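Local coordinates for protein (S)-ureidoglycine--glyoxylate transaminase (Bacillus subtilis, PDB 3ISL) that catalyses the pyridoxal-phosphate-dependent transfer of an amino group from (S)-ureidoglycine to glyoxylate, giving oxalurate and glycine in purine catabolism, at residues V20-D23 against P24-R28; R281-E285 against E286-T290. One frame throughout, in Å; residues are numbered along the deposited sequence.

Contact 1: V20-D23 against P24-R28; sequences VEVD and PRVLR
D23 and L27 are joined by the first turn of a helix: L27 N donates to D23 O at 2.9 Å. V26 N lies beside the same oxygen, but that bond is weak. D23 is the N-cap residue, and the helix starts at P24. With CG anti to the backbone N (chi1 -168°), the D23 carboxylate folds forward over the turn. OD1 accepts from R25 N at 2.7 Å, which makes the capping bond, although the exact place of OD1 is less sure. The other oxygen, OD2, forms a salt bridge with R25 NH1 at 3.0 Å. The R25 chain is bent at chi2 and chi3, though its exact path is doubtful. NH1 meets OD2 from above the carboxylate plane, while OD2 stays close to the guanidinium plane; the two planes are 47° apart. Replacing D23 by an alanine removes the carboxylate, and R25 N would probably lose its cap and the guanidinium its anion. V22, the residue before the cap, touches L27 in the pairing of a hydrophobic staple, with V22 CG1 at 3.7 Å from L27 CG. The same CG1 presses on V26 CG1 at 3.5 Å, a tight fit, with the two side chains crossing at about a right angle. Just before the cap, E21 is tied down by a salt bridge to R372. The turn lies against helix 270-286, where V26 rests on A275, and V22 and L27 pack on V34 and T32 of the second subunit.

Contact 2: R281-E285 against E286-T290; sequences RLVLE and EGLET
A tight helix-to-helix junction at a glycine with positive phi is formed here: helix 270-286 ends, G287 leaves helical angles, and helix 288-308 starts at once. G287 therefore ends one helix and is the N-cap of the next. Its phi of 103° and psi of 125° suit glycine, because a CB would collide with the carbonyl oxygen of E286. Two backbone bonds close the last turn. E286 N donates to L282 O at 3.1 Å with an angle of 164°, and G287 N donates to V283 O at 3.0 Å. The extended side chain of E286 carries OE1 out to R291 and R294 of the following helix. OE1 forms salt bridges with both, so the last residue of one helix is tied to the first turns of the next. One turn back, R281 NH1 bridges to E285 OE2 at 3.0 Å. That oxygen lies in the guanidinium plane, but NH1 meets it from above the carboxylate. A methyl of L282, CD2, lies over one guanidinium face near its rim. R281 also pairs with E278, and R281 and E285 both pack on R5 of the second subunit. The apolar side of the bend faces helix 40-56, where V283 rests on L56 and L284 on M52. L288 reaches back from the new helix to both residues. Its CG is 4.2 Å from L284 CD1. Its CD2 lies 3.4 Å from V283 CG2, a close approach that is doubtful because the V283 side chain is modelled nearly eclipsed.

Contact 1 comes early, at the start of helix 24-29. Contact 2 follows much later, where helix 270-286 gives way to helix 288-308. Their centres are about 15 Å apart. On the side of contact 2, the meeting point is L282. Its CD1 packs on D23 CG at 3.6 Å and touches R25 NH1 and V26 CG2. The capped start of the short helix rests on the last turns of helix 270-286. Both contacts touch the second subunit, so they lie beside the dimer interface. K198, the lysine that carries pyridoxal phosphate though not joined to it here, has its side chain about 10 Å from that of V22 and about 11 Å from that of V283.

Contact 1: V20-D23 against P24-R28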
ATOM      1  N   VAL A  20       4.641 -14.092  -6.826  1.00 18.98           N
ATOM      2  CA  VAL A  20       5.107 -15.431  -6.596  1.00 19.74           C
ATOM      3  C   VAL A  20       5.023 -15.894  -5.136  1.00 19.31           C
ATOM      4  O   VAL A  20       4.537 -15.157  -4.259  1.00 21.19           O
ATOM      5  CB  VAL A  20       6.549 -15.612  -7.204  1.00 20.73           C
ATOM      6  CG1 VAL A  20       6.520 -15.210  -8.705  1.00 20.39           C
ATOM      7  CG2 VAL A  20       7.586 -14.749  -6.430  1.00 17.59           C
ATOM      8  N   GLU A  21       5.481 -17.093  -4.850  1.00 20.83           N
ATOM      9  CA  GLU A  21       5.335 -17.662  -3.501  1.00 22.01           C
ATOM     10  C   GLU A  21       6.283 -16.908  -2.591  1.00 22.05           C
ATOM     11  O   GLU A  21       7.372 -16.464  -3.018  1.00 22.10           O
ATOM     12  CB  GLU A  21       5.753 -19.124  -3.500  1.00 20.69           C
ATOM     13  CG  GLU A  21       4.842 -20.066  -4.147  1.00 22.55           C
ATOM     14  CD  GLU A  21       5.525 -21.360  -4.457  1.00 24.57           C
ATOM     15  OE1 GLU A  21       6.472 -21.778  -3.719  1.00 22.59           O
ATOM     16  OE2 GLU A  21       5.117 -21.955  -5.461  1.00 22.73           O
ATOM     17  N   VAL A  22       5.893 -16.777  -1.330  1.00 22.22           N
ATOM     18  CA  VAL A  22       6.685 -16.113  -0.291  1.00 20.75           C
ATOM     19  C   VAL A  22       7.472 -17.121   0.534  1.00 21.91           C
ATOM     20  O   VAL A  22       6.875 -18.162   0.990  1.00 20.81           O
ATOM     21  CB  VAL A  22       5.719 -15.312   0.558  1.00 22.79           C
ATOM     22  CG1 VAL A  22       6.386 -14.646   1.746  1.00 20.58           C
ATOM     23  CG2 VAL A  22       5.140 -14.213  -0.363  1.00 23.64           C
ATOM     24  N   ASP A  23       8.761 -16.846   0.804  1.00 20.40           N
ATOM     25  CA  ASP A  23       9.494 -17.753   1.717  1.00 24.23           C
ATOM     26  C   ASP A  23       8.702 -17.913   3.038  1.00 25.19           C
ATOM     27  O   ASP A  23       8.204 -16.914   3.578  1.00 25.97           O
ATOM     28  CB  ASP A  23      10.932 -17.231   2.031  1.00 25.60           C
ATOM     29  CG  ASP A  23      11.823 -18.294   2.747  1.00 27.13           C
ATOM     30  OD1 ASP A  23      11.506 -18.719   3.877  1.00 28.65           O
ATOM     31  OD2 ASP A  23      12.846 -18.749   2.196  1.00 24.94           O
ATOM     32  N   PRO A  24       8.611 -19.151   3.569  1.00 25.47           N
ATOM     33  CA  PRO A  24       7.994 -19.435   4.824  1.00 25.75           C
ATOM     34  C   PRO A  24       8.567 -18.626   5.969  1.00 26.27           C
ATOM     35  O   PRO A  24       7.811 -18.303   6.891  1.00 25.00           O
ATOM     36  CB  PRO A  24       8.283 -20.935   5.007  1.00 25.10           C
ATOM     37  CG  PRO A  24       8.134 -21.437   3.648  1.00 26.15           C
ATOM     38  CD  PRO A  24       9.008 -20.423   2.913  1.00 26.48           C
ATOM     39  N   ARG A  25       9.868 -18.299   5.920  1.00 26.49           N
ATOM     40  CA  ARG A  25      10.415 -17.418   6.961  1.00 28.28           C
ATOM     41  C   ARG A  25       9.801 -15.993   6.922  1.00 27.37           C
ATOM     42  O   ARG A  25       9.716 -15.329   7.936  1.00 30.13           O
ATOM     43  CB  ARG A  25      11.929 -17.336   6.891  1.00 28.49           C
ATOM     44  CG  ARG A  25      12.617 -18.619   7.305  1.00 30.81           C
ATOM     45  CD  ARG A  25      13.297 -19.139   6.062  1.00 37.27           C
ATOM     46  NE  ARG A  25      14.709 -18.950   6.203  1.00 36.58           N
ATOM     47  CZ  ARG A  25      15.594 -18.904   5.213  1.00 34.36           C
ATOM     48  NH1 ARG A  25      15.259 -18.927   3.892  1.00 31.29           N
ATOM     49  NH2 ARG A  25      16.842 -18.778   5.587  1.00 29.38           N
ATOM     50  N   VAL A  26       9.441 -15.516   5.726  1.00 26.54           N
ATOM     51  CA  VAL A  26       8.745 -14.230   5.594  1.00 23.86           C
ATOM     52  C   VAL A  26       7.304 -14.385   6.010  1.00 23.11           C
ATOM     53  O   VAL A  26       6.781 -13.563   6.799  1.00 23.52           O
ATOM     54  CB  VAL A  26       8.897 -13.659   4.152  1.00 23.03           C
ATOM     55  CG1 VAL A  26       7.994 -12.517   3.950  1.00 20.82           C
ATOM     56  CG2 VAL A  26      10.379 -13.215   3.912  1.00 23.60           C
ATOM     57  N   LEU A  27       6.620 -15.407   5.487  1.00 22.03           N
ATOM     58  CA  LEU A  27       5.263 -15.669   5.995  1.00 21.44           C
ATOM     59  C   LEU A  27       5.114 -15.710   7.532  1.00 21.32           C
ATOM     60  O   LEU A  27       4.178 -15.058   8.059  1.00 20.07           O
ATOM     61  CB  LEU A  27       4.660 -16.933   5.398  1.00 22.03           C
ATOM     62  CG  LEU A  27       4.431 -16.866   3.901  1.00 22.68           C
ATOM     63  CD1 LEU A  27       4.053 -18.264   3.421  1.00 24.00           C
ATOM     64  CD2 LEU A  27       3.375 -15.781   3.592  1.00 21.29           C
ATOM     65  N   ARG A  28       5.930 -16.515   8.233  1.00 21.88           N
ATOM     66  CA  ARG A  28       5.732 -16.712   9.690  1.00 23.77           C
ATOM     67  C   ARG A  28       5.924 -15.365  10.374  1.00 21.65           C
ATOM     68  O   ARG A  28       5.333 -15.129  11.382  1.00 21.78           O
ATOM     69  CB  ARG A  28       6.684 -17.793  10.349  1.00 24.90           C
ATOM     70  CG  ARG A  28       8.197 -17.323  10.368  1.00 29.10           C
ATOM     71  CD  ARG A  28       9.312 -18.193  11.049  1.00 31.31           C
ATOM     72  NE  ARG A  28       9.519 -19.334  10.222  1.00 31.96           N
ATOM     73  CZ  ARG A  28      10.630 -20.059  10.043  1.00 30.36           C
ATOM     74  NH1 ARG A  28      11.840 -19.779  10.603  1.00 28.65           N
ATOM     75  NH2 ARG A  28      10.509 -21.076   9.199  1.00 28.54           N
TER

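Contact 2: R281-E285 against E286-T290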
ATOM      1  N   ARG A 281      16.452  -9.322   4.186  1.00 16.58           N
ATOM      2  CA  ARG A 281      17.535 -10.002   4.943  1.00 17.80           C
ATOM      3  C   ARG A 281      17.862 -11.369   4.297  1.00 18.21           C
ATOM      4  O   ARG A 281      19.005 -11.764   4.295  1.00 19.61           O
ATOM      5  CB  ARG A 281      17.163 -10.180   6.423  1.00 17.08           C
ATOM      6  CG  ARG A 281      18.019 -11.153   7.203  1.00 17.00           C
ATOM      7  CD  ARG A 281      17.582 -11.244   8.629  1.00 25.50           C
ATOM      8  NE  ARG A 281      16.299 -11.924   8.831  1.00 22.70           N
ATOM      9  CZ  ARG A 281      16.135 -13.242   8.950  1.00 21.86           C
ATOM     10  NH1 ARG A 281      17.145 -14.107   8.783  1.00 17.90           N
ATOM     11  NH2 ARG A 281      14.919 -13.695   9.192  1.00 20.63           N
ATOM     12  N   LEU A 282      16.849 -12.099   3.813  1.00 18.25           N
ATOM     13  CA  LEU A 282      17.060 -13.410   3.213  1.00 18.38           C
ATOM     14  C   LEU A 282      17.809 -13.327   1.929  1.00 18.44           C
ATOM     15  O   LEU A 282      18.658 -14.220   1.638  1.00 18.05           O
ATOM     16  CB  LEU A 282      15.777 -14.215   2.993  1.00 17.33           C
ATOM     17  CG  LEU A 282      14.988 -14.534   4.260  1.00 22.57           C
ATOM     18  CD1 LEU A 282      13.821 -15.498   3.965  1.00 26.54           C
ATOM     19  CD2 LEU A 282      15.825 -15.068   5.408  1.00 21.80           C
ATOM     20  N   VAL A 283      17.535 -12.291   1.145  1.00 18.04           N
ATOM     21  CA  VAL A 283      18.363 -12.150  -0.055  1.00 18.64           C
ATOM     22  C   VAL A 283      19.833 -11.937   0.251  1.00 18.29           C
ATOM     23  O   VAL A 283      20.690 -12.531  -0.356  1.00 16.88           O
ATOM     24  CB  VAL A 283      17.785 -11.249  -1.204  1.00 19.73           C
ATOM     25  CG1 VAL A 283      16.369 -10.861  -1.046  1.00 19.49           C
ATOM     26  CG2 VAL A 283      18.826 -10.300  -1.979  1.00 16.55           C
ATOM     27  N   LEU A 284      20.093 -11.110   1.221  1.00 17.45           N
ATOM     28  CA  LEU A 284      21.460 -10.800   1.596  1.00 18.94           C
ATOM     29  C   LEU A 284      22.146 -11.984   2.270  1.00 18.40           C
ATOM     30  O   LEU A 284      23.341 -12.065   2.220  1.00 18.50           O
ATOM     31  CB  LEU A 284      21.442  -9.561   2.509  1.00 18.33           C
ATOM     32  CG  LEU A 284      21.667  -8.175   1.875  1.00 22.16           C
ATOM     33  CD1 LEU A 284      21.759  -7.967   0.282  1.00 18.68           C
ATOM     34  CD2 LEU A 284      20.881  -7.121   2.518  1.00 16.99           C
ATOM     35  N   GLU A 285      21.401 -12.883   2.932  1.00 19.62           N
ATOM     36  CA  GLU A 285      22.020 -14.029   3.542  1.00 20.15           C
ATOM     37  C   GLU A 285      22.420 -15.014   2.473  1.00 21.03           C
ATOM     38  O   GLU A 285      23.462 -15.652   2.597  1.00 19.34           O
ATOM     39  CB  GLU A 285      21.152 -14.713   4.584  1.00 20.01           C
ATOM     40  CG  GLU A 285      20.776 -13.782   5.758  1.00 26.30           C
ATOM     41  CD  GLU A 285      20.058 -14.491   6.929  1.00 29.67           C
ATOM     42  OE1 GLU A 285      19.576 -15.627   6.724  1.00 26.95           O
ATOM     43  OE2 GLU A 285      20.012 -13.897   8.067  1.00 29.24           O
ATOM     44  N   GLU A 286      21.585 -15.131   1.430  1.00 20.77           N
ATOM     45  CA  GLU A 286      21.927 -15.908   0.281  1.00 19.42           C
ATOM     46  C   GLU A 286      23.189 -15.364  -0.410  1.00 20.99           C
ATOM     47  O   GLU A 286      24.119 -16.126  -0.774  1.00 19.08           O
ATOM     48  CB  GLU A 286      20.742 -16.011  -0.701  1.00 18.76           C
ATOM     49  CG  GLU A 286      21.081 -17.030  -1.870  1.00 17.89           C
ATOM     50  CD  GLU A 286      19.912 -17.342  -2.797  1.00 18.48           C
ATOM     51  OE1 GLU A 286      18.848 -16.699  -2.652  1.00 15.61           O
ATOM     52  OE2 GLU A 286      20.013 -18.267  -3.682  1.00 18.12           O
ATOM     53  N   GLY A 287      23.267 -14.044  -0.556  1.00 19.82           N
ATOM     54  CA  GLY A 287      24.343 -13.496  -1.341  1.00 19.58           C
ATOM     55  C   GLY A 287      23.754 -13.120  -2.687  1.00 19.36           C
ATOM     56  O   GLY A 287      23.149 -13.981  -3.397  1.00 19.46           O
ATOM     57  N   LEU A 288      23.934 -11.844  -3.064  1.00 18.93           N
ATOM     58  CA  LEU A 288      23.410 -11.355  -4.326  1.00 19.99           C
ATOM     59  C   LEU A 288      23.952 -12.180  -5.511  1.00 18.97           C
ATOM     60  O   LEU A 288      23.181 -12.763  -6.294  1.00 18.71           O
ATOM     61  CB  LEU A 288      23.744  -9.860  -4.493  1.00 19.72           C
ATOM     62  CG  LEU A 288      22.906  -8.898  -3.667  1.00 24.19           C
ATOM     63  CD1 LEU A 288      23.229  -7.459  -4.111  1.00 25.48           C
ATOM     64  CD2 LEU A 288      21.438  -9.203  -3.907  1.00 23.30           C
ATOM     65  N   GLU A 289      25.277 -12.284  -5.637  1.00 19.39           N
ATOM     66  CA  GLU A 289      25.839 -13.062  -6.757  1.00 19.28           C
ATOM     67  C   GLU A 289      25.437 -14.562  -6.766  1.00 19.77           C
ATOM     68  O   GLU A 289      25.014 -15.066  -7.804  1.00 16.80           O
ATOM     69  CB  GLU A 289      27.355 -12.850  -6.904  1.00 20.61           C
ATOM     70  CG  GLU A 289      27.699 -12.105  -8.223  1.00 28.94           C
ATOM     71  CD  GLU A 289      27.943 -10.654  -8.038  1.00 38.00           C
ATOM     72  OE1 GLU A 289      27.001  -9.940  -7.699  1.00 42.59           O
ATOM     73  OE2 GLU A 289      29.098 -10.191  -8.256  1.00 45.73           O
ATOM     74  N   THR A 290      25.482 -15.228  -5.593  1.00 19.98           N
ATOM     75  CA  THR A 290      24.924 -16.574  -5.399  1.00 20.10           C
ATOM     76  C   THR A 290      23.459 -16.612  -5.808  1.00 19.41           C
ATOM     77  O   THR A 290      23.037 -17.463  -6.589  1.00 19.53           O
ATOM     78  CB  THR A 290      25.064 -17.030  -3.917  1.00 20.24           C
ATOM     79  OG1 THR A 290      26.423 -16.947  -3.560  1.00 23.07           O
ATOM     80  CG2 THR A 290      24.611 -18.489  -3.666  1.00 23.04           C
TER